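Local atomic coordinates of leucine aminopeptidase 1 (Caenorhabditis elegans, PDB entry 2HC9), a protein that releases N-terminal amino acids, preferably leucine, from peptides as a zinc-dependent M17 aminopeptidase, and probably serves the worm as a digestive enzyme. Residues 255-260 against 332-337; 336-341 against 362-367; 250-255 against 273-278; 218-223 against 303-308; 325-330 against 418-423. The protein carries 1 engineered substitution. All coordinates share one frame; numbering follows the deposited sequence.

Contact 1: 255-260 against 332-337; sequences VYDTGG and NTDAEG. With ZN (zinc ion), chain B; ZN (zinc ion), chain C; BCT (bicarbonate ion), chain D.
Asp257 and Glu336 meet tip to tip in the two-zinc centre of this M17 aminopeptidase, their carboxylate planes turned 68° apart. Acid oxygens would be expected to repel one another, and Asp257 OD2 lies 3.1 Å from Glu336 OE2, so the metals, rather than any bond between the acids, hold these carboxylates together. In Asp257, CG stands anti to the backbone N (chi1 -167°), which carries OD2 between the ions: it binds the zinc ion of chain B closely and that of chain C at a longer 2.6 Å. Glu336 bridges in another manner, giving one oxygen to each metal, OE2 to the chain B ion at 2.0 Å and OE1 to the chain C ion at 2.1 Å. Asp334 holds the chain B zinc twice, through OD1 and through its own carbonyl O, which lies 2.2 Å from the metal; its OD2 forms a salt bridge with Lys264, a predicted active-site residue. Water 1 also spans the two ions, and Lys252 and Asp275 complete the chain C site. The other oxygen of Asp257, OD1, accepts from Gly259 N in an Asx turn and from Asn307 ND2, bonds that help fix how the carboxylate is rotated. A side chain on Gly260 would run into Thr333 OG1, which instead donates to Gly259 O at 2.7 Å, tilted 16° from the carbonyl plane.

Contact 2: 336-341 against 362-367; sequences EGRLIL and TLTGAQ. With ZN (zinc ion), chain B; ZN (zinc ion), chain C; BCT (bicarbonate ion), chain D.
Leu363 lays its CD1 methyl against the first turn of the helix that begins near Gly337, and this apolar touch carries most of the direct contact. The methyl sits 3.6 Å from Arg338 N and 4.2 Å from Leu341 CD1. Gly337 leaves it room, since a beta carbon there would collide with both Leu363 CD1 and the bound bicarbonate. Thr364 CG2 approaches the guanidinium obliquely, 3.9 Å from Arg338 NH2, while Thr364 OG1 bonds to Asp457.

The polar part of the contact runs through the bicarbonate. Gly337 N donates to bicarbonate O1 at 2.8 Å. Arg338 N donates to bicarbonate O3 at 2.9 Å. The Arg338 chain bends at its third torsion (chi3 76°), folding back so that NE reaches the same O3 at 2.8 Å and NH2 meets O2 at 3.1 Å, in the guanidinium plane and nearly straight. An alanine in place of Arg338 would probably cost O3 one of its two donors and O2 its guanidinium partner, leaving the anion less firmly fixed. Arg338 is a predicted active-site residue, and in related aminopeptidases a bicarbonate here is thought to assist catalysis.

Around the pair, Leu341 packs on Ile441 of helix 433-442 and on Val250 of strand 246-254, and Arg338 NH1 bonds to Asn423 O beyond strand 421-422.

Contact 3: 250-255 against 273-278; sequences VGKGVV and KRDMGG. With ZN (zinc ion), chain C.
Gly251 passes Gly278 with its CA 3.9 Å from Gly278 O, where strand 246-254 faces the start of helix 277-290 in a beta-alpha-beta unit that continues into strand 297-307. A beta carbon on Gly251 would strike that carbonyl. Lys252 follows with a fully extended chain, CG anti to the backbone N (chi1 175°), which carries NZ to the zinc ion of chain C at 2.1 Å. Asp275 crosses it obliquely and binds the same ion through OD2 at 2.0 Å, while its OD1 lies 3.0 Å from Lys252 NZ and is hydrogen-bonded to Thr362. On the backbone, water 2 donates to Lys252 O and Asp275 O and accepts from Gly278 N, tying strand to helix start. Gly253 comes next, its carbonyl carbon against Met276 CB. Val254 N makes a weak bond to Asp275 O, and the valine runs beside the aspartate, placing its CG1 methyl against the carboxylate, 3.4 Å from Asp275 OD2. At Val255 the chain turns a corner. There Met276 CG packs on Val255 CA, and Lys273 CA approaches Val255 O at 3.5 Å in a CA-H...O contact.

Contact 4: 218-223 against 303-308; sequences GGIYHV and CIVENN
Water 3 joins Val223 O of helix 218-224 to the end of strand 297-307: it lies 2.7 Å from Val223 O and 2.7 Å from Glu306 O, and accepts from Asn308 N at 3.0 Å. More acceptors surround it than it has protons, so the two carbonyls probably share its hydrogens with others. The water bridges two acceptors, Val223 O and Glu306 O, that cannot bond to each other.

Elsewhere the contact is mostly apolar, a helix laid against one face of the catalytic domain's central sheet, with the axes of segments 218-223 and 303-307 8.1 Å apart and 31° from parallel. Val305 is the hub. Its CG1 packs on Ile220 CG2 and its CG2 on Val223 CG1, each pair at 3.7 Å and each crossing at about a right angle, so that the branched valine is wedged between two side chains a helical turn apart. Val305 CG1 also lies 3.4 Å from Ile220 O. Farther back along the strand, Ile220 CD1 touches Cys303 SG. Ile340 of helix 337-350 closes over Val223, Cys303 and Val305 as well.

At the other end Asn307 has CG anti to its backbone N (chi1 -166°), which brings the amide to Val223, OD1 4.0 Å from Val223 CG1, while ND2 bonds to Asp257 OD1 and Thr333 O. The contact thus passes from an apolar end at Cys303 and Val305 to an amide at Asn307, a second-shell residue that helps position the zinc ligand Asp257.

Contact 5: 325-330 against 418-423; sequences GKTVEI and IADMKN
Thr327 sets OG1 in the crowded position between its backbone N and carbonyl carbon (chi1 51°), and Asp420 swings CG beside its own backbone N (chi1 -70°); together these torsions make a reciprocal pair. Thr327 N donates to Asp420 OD2 at 2.9 Å, arriving from above the carboxylate plane, and Asp420 N donates to Thr327 OG1 at 3.0 Å. Both oxygens have further partners in a neighbouring subunit, Asp420 OD2 with Thr138 OG1 and Thr327 OG1 with Met136 O of that chain. An alanine in place of Asp420 would probably leave Thr327 N without this acceptor and Thr138 of the neighbouring subunit without its mate.

Beyond the pair the two segments run parallel, the short, weakly bonded strand 421-422 lying at the edge, within this chain, of a small sheet with strands 327-329 and 319-321. Glu329 grips both sides of Lys422: Glu329 N bonds to Met421 O at 2.7 Å, nearly straight at 168°, and Asn423 N to Glu329 O at 3.0 Å. The side chains of Glu329 and Lys422 lie alongside each other, Glu329 OE1 3.6 Å from Lys422 CE. Their charged ends do not touch, and OE1 bonds instead to Ser416. Val328 CG2 packs on Met421 CG at 3.8 Å, and Val328 CG1 on Asn423 CB. With backbone bonds at one end and side-chain bonds shared across a subunit boundary at the other, this edge is held both within the chain and between chains.

All five contacts lie in the catalytic domain, four of them gathered about the zinc ions. Contacts 1 and 2 share Glu336 and Gly337, their centres 8 Å apart, and contact 3 joins contact 1 at Val255, where strand 246-254 turns into 256-257. Contact 4 brings in strand 297-307, the parallel neighbour of both in the central sheet, with its centre 9 Å from that of contact 1. Along the chain contacts 1, 3 and 4 interleave or enclose one another, so metal ligands from distant parts of the sequence converge near the C-terminal ends of central strands. Contact 5 lies farther off, 16 to 23 Å from the other centres, yet Asn423 ties it to the loop of contact 1 and to Arg338 in contact 2, connecting a subunit interface with the active site.

Contact 1: 255-260 against 332-337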
# COMPACT_ATOMS: atom_id res chain seq x y z
N VAL A 255 -13.99 -25.40 2.07
CA VAL A 255 -13.38 -25.83 3.33
C VAL A 255 -12.17 -24.97 3.70
O VAL A 255 -11.86 -24.79 4.87
CB VAL A 255 -13.01 -27.34 3.35
CG1 VAL A 255 -14.27 -28.19 3.16
CG2 VAL A 255 -11.98 -27.68 2.28
N TYR A 256 -11.49 -24.44 2.69
CA TYR A 256 -10.51 -23.39 2.91
C TYR A 256 -10.40 -22.57 1.67
O TYR A 256 -10.39 -23.11 0.57
CB TYR A 256 -9.11 -23.98 3.21
CG TYR A 256 -8.23 -22.94 3.84
CD1 TYR A 256 -8.27 -22.71 5.22
CD2 TYR A 256 -7.38 -22.15 3.06
CE1 TYR A 256 -7.47 -21.74 5.82
CE2 TYR A 256 -6.57 -21.19 3.63
CZ TYR A 256 -6.62 -20.99 4.99
OH TYR A 256 -5.81 -20.03 5.50
N ASP A 257 -10.28 -21.26 1.85
CA ASP A 257 -10.12 -20.35 0.71
C ASP A 257 -8.77 -19.60 0.83
O ASP A 257 -8.65 -18.64 1.59
CB ASP A 257 -11.29 -19.36 0.72
CG ASP A 257 -11.40 -18.58 -0.58
OD1 ASP A 257 -10.61 -18.85 -1.53
OD2 ASP A 257 -12.31 -17.72 -0.62
N THR A 258 -7.77 -20.03 0.06
CA THR A 258 -6.52 -19.26 -0.04
C THR A 258 -6.69 -18.04 -0.95
O THR A 258 -5.79 -17.19 -1.02
CB THR A 258 -5.38 -20.08 -0.67
OG1 THR A 258 -5.74 -20.37 -2.03
CG2 THR A 258 -5.12 -21.41 0.10
N GLY A 259 -7.82 -17.96 -1.65
CA GLY A 259 -8.06 -16.96 -2.69
C GLY A 259 -7.77 -17.52 -4.09
O GLY A 259 -8.25 -16.98 -5.12
N GLY A 260 -6.96 -18.58 -4.14
CA GLY A 260 -6.49 -19.13 -5.42
C GLY A 260 -5.29 -18.36 -5.93
O GLY A 260 -4.59 -17.69 -5.16
N ASN A 332 -11.51 -13.34 -11.29
CA ASN A 332 -11.19 -13.31 -9.88
C ASN A 332 -11.31 -14.72 -9.28
O ASN A 332 -12.41 -15.20 -9.02
CB ASN A 332 -12.10 -12.31 -9.14
CG ASN A 332 -11.72 -12.13 -7.69
OD1 ASN A 332 -10.84 -12.83 -7.16
ND2 ASN A 332 -12.38 -11.21 -7.02
N THR A 333 -10.18 -15.36 -9.07
CA THR A 333 -10.15 -16.72 -8.53
C THR A 333 -10.66 -16.79 -7.10
O THR A 333 -11.00 -17.86 -6.64
CB THR A 333 -8.73 -17.35 -8.56
OG1 THR A 333 -7.85 -16.58 -7.71
CG2 THR A 333 -8.19 -17.38 -10.01
N ASP A 334 -10.69 -15.64 -6.41
CA ASP A 334 -11.21 -15.55 -5.02
C ASP A 334 -12.74 -15.31 -5.01
O ASP A 334 -13.38 -15.31 -3.94
CB ASP A 334 -10.49 -14.42 -4.30
CG ASP A 334 -10.59 -14.49 -2.78
OD1 ASP A 334 -11.15 -15.45 -2.21
OD2 ASP A 334 -10.08 -13.56 -2.15
N ALA A 335 -13.33 -15.11 -6.18
CA ALA A 335 -14.79 -15.02 -6.29
C ALA A 335 -15.29 -16.42 -6.69
O ALA A 335 -15.99 -16.62 -7.72
CB ALA A 335 -15.17 -13.95 -7.35
N GLU A 336 -14.89 -17.41 -5.87
CA GLU A 336 -15.07 -18.83 -6.22
C GLU A 336 -16.39 -19.41 -5.70
O GLU A 336 -16.96 -20.35 -6.31
CB GLU A 336 -13.85 -19.67 -5.76
CG GLU A 336 -13.97 -20.22 -4.31
CD GLU A 336 -13.91 -19.13 -3.27
OE1 GLU A 336 -14.52 -19.28 -2.18
OE2 GLU A 336 -13.27 -18.09 -3.52
N GLY A 337 -16.88 -18.88 -4.58
CA GLY A 337 -18.15 -19.35 -4.02
C GLY A 337 -19.31 -19.22 -5.00
O GLY A 337 -20.13 -20.12 -5.15
ZN ZN B . -12.80 -16.57 -2.25
ZN ZN C . -14.87 -18.05 -0.57
C BCT D . -17.30 -15.55 -3.73
O1 BCT D . -16.79 -16.46 -3.08
O2 BCT D . -17.38 -14.39 -3.29
O3 BCT D . -17.73 -15.81 -4.94
O HOH W 1 -14.52 -16.12 -1.27

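Contact 2: 336-341 against 362-367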
# COMPACT_ATOMS: atom_id res chain seq x y z
N GLU A 336 -14.89 -17.41 -5.87
CA GLU A 336 -15.07 -18.83 -6.22
C GLU A 336 -16.39 -19.41 -5.70
O GLU A 336 -16.96 -20.35 -6.31
CB GLU A 336 -13.85 -19.67 -5.76
CG GLU A 336 -13.97 -20.22 -4.31
CD GLU A 336 -13.91 -19.13 -3.27
OE1 GLU A 336 -14.52 -19.28 -2.18
OE2 GLU A 336 -13.27 -18.09 -3.52
N GLY A 337 -16.88 -18.88 -4.58
CA GLY A 337 -18.15 -19.35 -4.02
C GLY A 337 -19.31 -19.22 -5.00
O GLY A 337 -20.13 -20.12 -5.15
N ARG A 338 -19.34 -18.10 -5.72
CA ARG A 338 -20.44 -17.86 -6.63
C ARG A 338 -20.40 -18.82 -7.83
O ARG A 338 -21.46 -19.19 -8.36
CB ARG A 338 -20.45 -16.38 -7.08
CG ARG A 338 -19.21 -15.98 -7.92
CD ARG A 338 -19.09 -14.43 -8.01
NE ARG A 338 -18.59 -13.88 -6.75
CZ ARG A 338 -18.27 -12.59 -6.59
NH1 ARG A 338 -18.38 -11.74 -7.62
NH2 ARG A 338 -17.81 -12.17 -5.41
N LEU A 339 -19.20 -19.25 -8.23
CA LEU A 339 -19.05 -20.24 -9.32
C LEU A 339 -19.64 -21.58 -8.87
O LEU A 339 -20.43 -22.20 -9.58
CB LEU A 339 -17.56 -20.45 -9.67
CG LEU A 339 -16.86 -19.21 -10.31
CD1 LEU A 339 -15.38 -19.49 -10.51
CD2 LEU A 339 -17.52 -18.84 -11.65
N ILE A 340 -19.25 -22.03 -7.68
CA ILE A 340 -19.72 -23.34 -7.26
C ILE A 340 -21.23 -23.33 -7.00
O ILE A 340 -21.92 -24.33 -7.30
CB ILE A 340 -18.90 -23.93 -6.08
CG1 ILE A 340 -19.22 -23.23 -4.75
CG2 ILE A 340 -17.37 -23.86 -6.40
CD1 ILE A 340 -18.48 -23.84 -3.51
N LEU A 341 -21.74 -22.22 -6.45
CA LEU A 341 -23.16 -22.09 -6.20
C LEU A 341 -23.97 -21.97 -7.48
O LEU A 341 -25.10 -22.41 -7.50
CB LEU A 341 -23.47 -20.90 -5.27
CG LEU A 341 -22.96 -21.05 -3.82
CD1 LEU A 341 -22.95 -19.68 -3.16
CD2 LEU A 341 -23.83 -22.04 -3.00
N THR A 362 -20.93 -17.79 2.92
CA THR A 362 -20.03 -16.74 3.41
C THR A 362 -19.35 -16.15 2.17
O THR A 362 -18.24 -16.54 1.81
CB THR A 362 -18.96 -17.33 4.37
OG1 THR A 362 -18.31 -18.42 3.71
CG2 THR A 362 -19.61 -17.86 5.62
N LEU A 363 -20.04 -15.24 1.47
CA LEU A 363 -19.69 -15.00 0.08
C LEU A 363 -18.69 -13.85 -0.08
O LEU A 363 -17.71 -13.99 -0.80
CB LEU A 363 -20.95 -14.78 -0.81
CG LEU A 363 -20.65 -15.02 -2.30
CD1 LEU A 363 -20.26 -16.49 -2.60
CD2 LEU A 363 -21.87 -14.62 -3.12
N THR A 364 -18.95 -12.72 0.57
CA THR A 364 -18.19 -11.48 0.30
C THR A 364 -17.84 -10.72 1.58
O THR A 364 -18.66 -10.64 2.48
CB THR A 364 -18.96 -10.51 -0.65
OG1 THR A 364 -20.19 -10.05 -0.03
CG2 THR A 364 -19.29 -11.21 -1.98
N GLY A 365 -16.63 -10.17 1.63
CA GLY A 365 -16.28 -9.14 2.59
C GLY A 365 -17.16 -7.89 2.47
O GLY A 365 -17.44 -7.23 3.48
N ALA A 366 -17.61 -7.60 1.24
CA ALA A 366 -18.50 -6.45 1.00
C ALA A 366 -19.83 -6.54 1.74
O ALA A 366 -20.45 -5.51 2.02
CB ALA A 366 -18.76 -6.31 -0.48
N GLN A 367 -20.27 -7.77 2.07
CA GLN A 367 -21.56 -7.95 2.76
C GLN A 367 -21.69 -7.11 4.06
O GLN A 367 -22.74 -6.53 4.31
CB GLN A 367 -21.85 -9.47 2.97
CG GLN A 367 -23.02 -9.80 3.93
CD GLN A 367 -22.58 -9.76 5.39
OE1 GLN A 367 -21.59 -10.39 5.76
NE2 GLN A 367 -23.29 -8.99 6.20
ZN ZN B . -12.80 -16.57 -2.25
ZN ZN C . -14.87 -18.05 -0.57
C BCT D . -17.30 -15.55 -3.73
O1 BCT D . -16.79 -16.46 -3.08
O2 BCT D . -17.38 -14.39 -3.29
O3 BCT D . -17.73 -15.81 -4.94
O HOH W 1 -14.52 -16.12 -1.27

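Contact 3: 250-255 against 273-278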
# COMPACT_ATOMS: atom_id res chain seq x y z
N VAL A 250 -29.10 -24.80 -0.76
CA VAL A 250 -27.80 -24.93 -1.42
C VAL A 250 -26.77 -24.17 -0.57
O VAL A 250 -26.96 -23.00 -0.28
CB VAL A 250 -27.84 -24.39 -2.88
CG1 VAL A 250 -26.51 -24.73 -3.65
CG2 VAL A 250 -29.08 -24.98 -3.67
N GLY A 251 -25.68 -24.83 -0.19
CA GLY A 251 -24.68 -24.23 0.70
C GLY A 251 -23.28 -24.18 0.09
O GLY A 251 -22.83 -25.14 -0.55
N LYS A 252 -22.60 -23.05 0.31
CA LYS A 252 -21.18 -22.88 -0.07
C LYS A 252 -20.29 -23.58 0.93
O LYS A 252 -20.23 -23.17 2.11
CB LYS A 252 -20.80 -21.39 -0.12
CG LYS A 252 -19.28 -21.14 -0.41
CD LYS A 252 -18.96 -19.65 -0.40
CE LYS A 252 -17.43 -19.48 -0.54
NZ LYS A 252 -16.99 -18.03 -0.57
N GLY A 253 -19.61 -24.63 0.47
CA GLY A 253 -18.74 -25.43 1.33
C GLY A 253 -17.27 -25.33 0.95
O GLY A 253 -16.61 -26.35 0.69
N VAL A 254 -16.75 -24.11 0.94
CA VAL A 254 -15.33 -23.94 0.67
C VAL A 254 -14.57 -24.21 1.97
O VAL A 254 -14.53 -23.37 2.88
CB VAL A 254 -15.02 -22.54 0.09
CG1 VAL A 254 -13.50 -22.37 -0.08
CG2 VAL A 254 -15.73 -22.39 -1.29
N VAL A 255 -13.99 -25.40 2.07
CA VAL A 255 -13.38 -25.83 3.33
C VAL A 255 -12.17 -24.97 3.70
O VAL A 255 -11.86 -24.79 4.87
CB VAL A 255 -13.01 -27.34 3.35
CG1 VAL A 255 -14.27 -28.19 3.16
CG2 VAL A 255 -11.98 -27.68 2.28
N LYS A 273 -10.66 -21.02 6.96
CA LYS A 273 -11.38 -22.27 7.29
C LYS A 273 -12.90 -22.06 7.42
O LYS A 273 -13.67 -23.01 7.32
CB LYS A 273 -10.87 -22.86 8.63
CG LYS A 273 -11.42 -22.11 9.87
CD LYS A 273 -10.69 -22.51 11.16
CE LYS A 273 -11.07 -21.54 12.30
NZ LYS A 273 -10.65 -22.08 13.66
N ARG A 274 -13.33 -20.81 7.65
CA ARG A 274 -14.74 -20.54 7.94
C ARG A 274 -15.55 -20.35 6.66
O ARG A 274 -16.75 -20.11 6.72
CB ARG A 274 -14.90 -19.33 8.87
CG ARG A 274 -14.17 -19.49 10.22
CD ARG A 274 -14.51 -18.30 11.18
NE ARG A 274 -13.53 -18.28 12.27
CZ ARG A 274 -12.85 -17.22 12.69
NH1 ARG A 274 -13.05 -16.01 12.17
NH2 ARG A 274 -11.99 -17.39 13.68
N ASP A 275 -14.89 -20.49 5.50
CA ASP A 275 -15.55 -20.24 4.22
C ASP A 275 -16.54 -21.35 3.78
O ASP A 275 -17.08 -21.32 2.66
CB ASP A 275 -14.48 -20.00 3.15
CG ASP A 275 -14.96 -19.10 2.03
OD1 ASP A 275 -15.84 -18.22 2.24
OD2 ASP A 275 -14.42 -19.24 0.93
N MET A 276 -16.74 -22.34 4.64
CA MET A 276 -17.75 -23.40 4.44
C MET A 276 -18.95 -23.22 5.39
O MET A 276 -19.79 -24.13 5.54
CB MET A 276 -17.11 -24.81 4.64
CG MET A 276 -16.09 -24.95 5.81
SD MET A 276 -16.67 -24.39 7.42
CE MET A 276 -17.89 -25.71 7.71
N GLY A 277 -19.05 -22.04 6.03
CA GLY A 277 -20.15 -21.80 6.99
C GLY A 277 -21.56 -21.93 6.40
O GLY A 277 -22.51 -22.36 7.08
N GLY A 278 -21.70 -21.57 5.12
CA GLY A 278 -22.98 -21.75 4.43
C GLY A 278 -23.39 -23.22 4.32
O GLY A 278 -24.55 -23.58 4.58
ZN ZN C . -14.87 -18.05 -0.57
O HOH W 2 -20.04 -20.55 3.07
O HOH W 1 -14.52 -16.12 -1.27

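Contact 4: 218-223 against 303-308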
# COMPACT_ATOMS: atom_id res chain seq x y z
N GLY A 218 -18.76 -27.56 -14.08
CA GLY A 218 -17.51 -26.84 -14.32
C GLY A 218 -17.13 -25.91 -13.18
O GLY A 218 -15.95 -25.76 -12.87
N GLY A 219 -18.13 -25.28 -12.56
CA GLY A 219 -17.86 -24.39 -11.43
C GLY A 219 -17.26 -25.15 -10.27
O GLY A 219 -16.20 -24.77 -9.77
N ILE A 220 -17.94 -26.20 -9.82
CA ILE A 220 -17.48 -26.96 -8.64
C ILE A 220 -16.12 -27.60 -8.95
O ILE A 220 -15.20 -27.50 -8.14
CB ILE A 220 -18.49 -28.03 -8.23
CG1 ILE A 220 -19.87 -27.37 -8.06
CG2 ILE A 220 -18.04 -28.72 -6.92
CD1 ILE A 220 -20.94 -28.31 -7.39
N TYR A 221 -15.99 -28.22 -10.12
CA TYR A 221 -14.76 -28.91 -10.47
C TYR A 221 -13.58 -27.96 -10.60
O TYR A 221 -12.51 -28.19 -10.02
CB TYR A 221 -14.90 -29.70 -11.79
CG TYR A 221 -13.61 -30.40 -12.14
CD1 TYR A 221 -12.70 -29.84 -13.05
CD2 TYR A 221 -13.28 -31.62 -11.53
CE1 TYR A 221 -11.50 -30.50 -13.38
CE2 TYR A 221 -12.09 -32.27 -11.85
CZ TYR A 221 -11.20 -31.70 -12.77
OH TYR A 221 -10.02 -32.34 -13.08
N HIS A 222 -13.74 -26.91 -11.41
CA HIS A 222 -12.59 -26.07 -11.69
C HIS A 222 -12.11 -25.27 -10.48
O HIS A 222 -10.91 -25.09 -10.29
CB HIS A 222 -12.79 -25.25 -12.98
CG HIS A 222 -12.80 -26.11 -14.21
ND1 HIS A 222 -11.67 -26.77 -14.67
CD2 HIS A 222 -13.81 -26.48 -15.03
CE1 HIS A 222 -11.99 -27.48 -15.74
NE2 HIS A 222 -13.29 -27.33 -15.97
N VAL A 223 -13.04 -24.86 -9.63
CA VAL A 223 -12.64 -24.22 -8.37
C VAL A 223 -11.83 -25.18 -7.49
O VAL A 223 -10.78 -24.79 -6.94
CB VAL A 223 -13.87 -23.65 -7.59
CG1 VAL A 223 -13.51 -23.26 -6.17
CG2 VAL A 223 -14.46 -22.43 -8.36
N CYS A 303 -21.89 -27.73 -1.93
CA CYS A 303 -20.83 -27.61 -2.92
C CYS A 303 -19.53 -27.52 -2.15
O CYS A 303 -19.28 -26.51 -1.49
CB CYS A 303 -21.07 -26.33 -3.75
SG CYS A 303 -22.74 -26.28 -4.49
N ILE A 304 -18.72 -28.58 -2.21
CA ILE A 304 -17.62 -28.77 -1.23
C ILE A 304 -16.28 -28.80 -1.98
O ILE A 304 -16.01 -29.70 -2.76
CB ILE A 304 -17.79 -30.07 -0.44
CG1 ILE A 304 -19.08 -30.03 0.39
CG2 ILE A 304 -16.58 -30.29 0.52
CD1 ILE A 304 -19.49 -31.42 0.98
N VAL A 305 -15.48 -27.75 -1.79
CA VAL A 305 -14.21 -27.59 -2.54
C VAL A 305 -13.16 -26.98 -1.63
O VAL A 305 -13.49 -26.36 -0.62
CB VAL A 305 -14.37 -26.63 -3.75
CG1 VAL A 305 -15.39 -27.17 -4.77
CG2 VAL A 305 -14.71 -25.19 -3.28
N GLU A 306 -11.89 -27.16 -1.97
CA GLU A 306 -10.86 -26.32 -1.38
C GLU A 306 -10.23 -25.48 -2.50
O GLU A 306 -9.89 -26.03 -3.55
CB GLU A 306 -9.81 -27.15 -0.64
CG GLU A 306 -8.69 -26.24 -0.03
CD GLU A 306 -7.78 -26.94 0.98
OE1 GLU A 306 -8.24 -27.87 1.67
OE2 GLU A 306 -6.60 -26.52 1.10
N ASN A 307 -10.11 -24.17 -2.27
CA ASN A 307 -9.60 -23.23 -3.28
C ASN A 307 -8.12 -22.94 -2.97
O ASN A 307 -7.80 -22.18 -2.05
CB ASN A 307 -10.45 -21.93 -3.23
CG ASN A 307 -10.24 -21.05 -4.46
OD1 ASN A 307 -9.92 -21.54 -5.54
ND2 ASN A 307 -10.39 -19.73 -4.29
N ASN A 308 -7.23 -23.61 -3.70
CA ASN A 308 -5.80 -23.58 -3.37
C ASN A 308 -4.97 -23.30 -4.62
O ASN A 308 -5.50 -22.96 -5.68
CB ASN A 308 -5.36 -24.87 -2.63
CG ASN A 308 -4.27 -24.61 -1.57
OD1 ASN A 308 -3.22 -24.02 -1.86
ND2 ASN A 308 -4.50 -25.06 -0.33
O HOH W 3 -8.44 -25.46 -5.78

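Contact 5: 325-330 against 418-423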
# COMPACT_ATOMS: atom_id res chain seq x y z
N GLY A 325 -24.49 -24.82 -18.85
CA GLY A 325 -24.08 -24.71 -20.25
C GLY A 325 -23.55 -23.33 -20.61
O GLY A 325 -22.98 -23.16 -21.68
N LYS A 326 -23.75 -22.34 -19.73
CA LYS A 326 -23.25 -20.97 -19.98
C LYS A 326 -21.74 -20.87 -19.69
O LYS A 326 -21.21 -21.62 -18.87
CB LYS A 326 -24.00 -19.93 -19.14
CG LYS A 326 -25.43 -19.73 -19.67
CD LYS A 326 -26.25 -18.85 -18.75
CE LYS A 326 -27.67 -18.66 -19.33
NZ LYS A 326 -27.66 -18.10 -20.73
N THR A 327 -21.06 -19.94 -20.36
CA THR A 327 -19.62 -19.77 -20.11
C THR A 327 -19.34 -18.61 -19.14
O THR A 327 -20.03 -17.60 -19.15
CB THR A 327 -18.81 -19.56 -21.40
OG1 THR A 327 -19.43 -18.50 -22.17
CG2 THR A 327 -18.79 -20.89 -22.25
N VAL A 328 -18.33 -18.78 -18.29
CA VAL A 328 -17.97 -17.72 -17.35
C VAL A 328 -16.46 -17.45 -17.52
O VAL A 328 -15.64 -18.38 -17.49
CB VAL A 328 -18.32 -18.07 -15.87
CG1 VAL A 328 -17.77 -16.97 -14.95
CG2 VAL A 328 -19.86 -18.20 -15.69
N GLU A 329 -16.11 -16.17 -17.71
CA GLU A 329 -14.69 -15.75 -17.70
C GLU A 329 -14.34 -15.46 -16.26
O GLU A 329 -14.92 -14.54 -15.64
CB GLU A 329 -14.52 -14.48 -18.54
CG GLU A 329 -13.08 -14.00 -18.58
CD GLU A 329 -12.90 -12.74 -19.43
OE1 GLU A 329 -13.90 -12.16 -19.95
OE2 GLU A 329 -11.74 -12.34 -19.56
N ILE A 330 -13.41 -16.24 -15.72
CA ILE A 330 -12.98 -16.04 -14.34
C ILE A 330 -11.94 -14.93 -14.33
O ILE A 330 -10.81 -15.13 -14.79
CB ILE A 330 -12.36 -17.33 -13.76
CG1 ILE A 330 -13.34 -18.50 -13.90
CG2 ILE A 330 -11.93 -17.10 -12.28
CD1 ILE A 330 -12.75 -19.89 -13.49
N ILE A 418 -15.92 -12.01 -24.26
CA ILE A 418 -15.63 -13.29 -24.90
C ILE A 418 -16.32 -14.47 -24.24
O ILE A 418 -16.29 -15.57 -24.76
CB ILE A 418 -14.13 -13.54 -24.97
CG1 ILE A 418 -13.50 -13.37 -23.58
CG2 ILE A 418 -13.46 -12.60 -26.00
CD1 ILE A 418 -12.03 -13.63 -23.60
N ALA A 419 -16.95 -14.25 -23.10
CA ALA A 419 -17.75 -15.31 -22.51
C ALA A 419 -19.12 -14.75 -22.20
O ALA A 419 -19.37 -13.56 -22.38
CB ALA A 419 -17.10 -15.84 -21.22
N ASP A 420 -20.02 -15.61 -21.73
CA ASP A 420 -21.36 -15.15 -21.42
C ASP A 420 -21.37 -14.13 -20.29
O ASP A 420 -22.21 -13.24 -20.25
CB ASP A 420 -22.26 -16.34 -21.06
CG ASP A 420 -22.56 -17.22 -22.26
OD1 ASP A 420 -22.56 -16.71 -23.41
OD2 ASP A 420 -22.82 -18.42 -22.04
N MET A 421 -20.39 -14.22 -19.40
CA MET A 421 -20.24 -13.24 -18.31
C MET A 421 -18.88 -13.44 -17.67
O MET A 421 -18.23 -14.48 -17.87
CB MET A 421 -21.33 -13.44 -17.24
CG MET A 421 -21.22 -14.79 -16.52
SD MET A 421 -22.79 -15.34 -15.83
CE MET A 421 -23.46 -16.06 -17.33
N LYS A 422 -18.46 -12.45 -16.90
CA LYS A 422 -17.31 -12.62 -15.98
C LYS A 422 -17.88 -13.00 -14.62
O LYS A 422 -19.05 -12.75 -14.36
CB LYS A 422 -16.57 -11.28 -15.84
CG LYS A 422 -15.88 -10.78 -17.11
CD LYS A 422 -14.95 -9.60 -16.79
CE LYS A 422 -14.23 -9.14 -18.06
NZ LYS A 422 -13.33 -7.96 -17.81
N ASN A 423 -17.06 -13.55 -13.73
CA ASN A 423 -17.52 -13.83 -12.37
C ASN A 423 -17.44 -12.65 -11.39
O ASN A 423 -18.07 -12.67 -10.34
CB ASN A 423 -16.87 -15.12 -11.80
CG ASN A 423 -15.40 -14.92 -11.37
OD1 ASN A 423 -14.64 -14.22 -12.01
ND2 ASN A 423 -15.00 -15.61 -10.30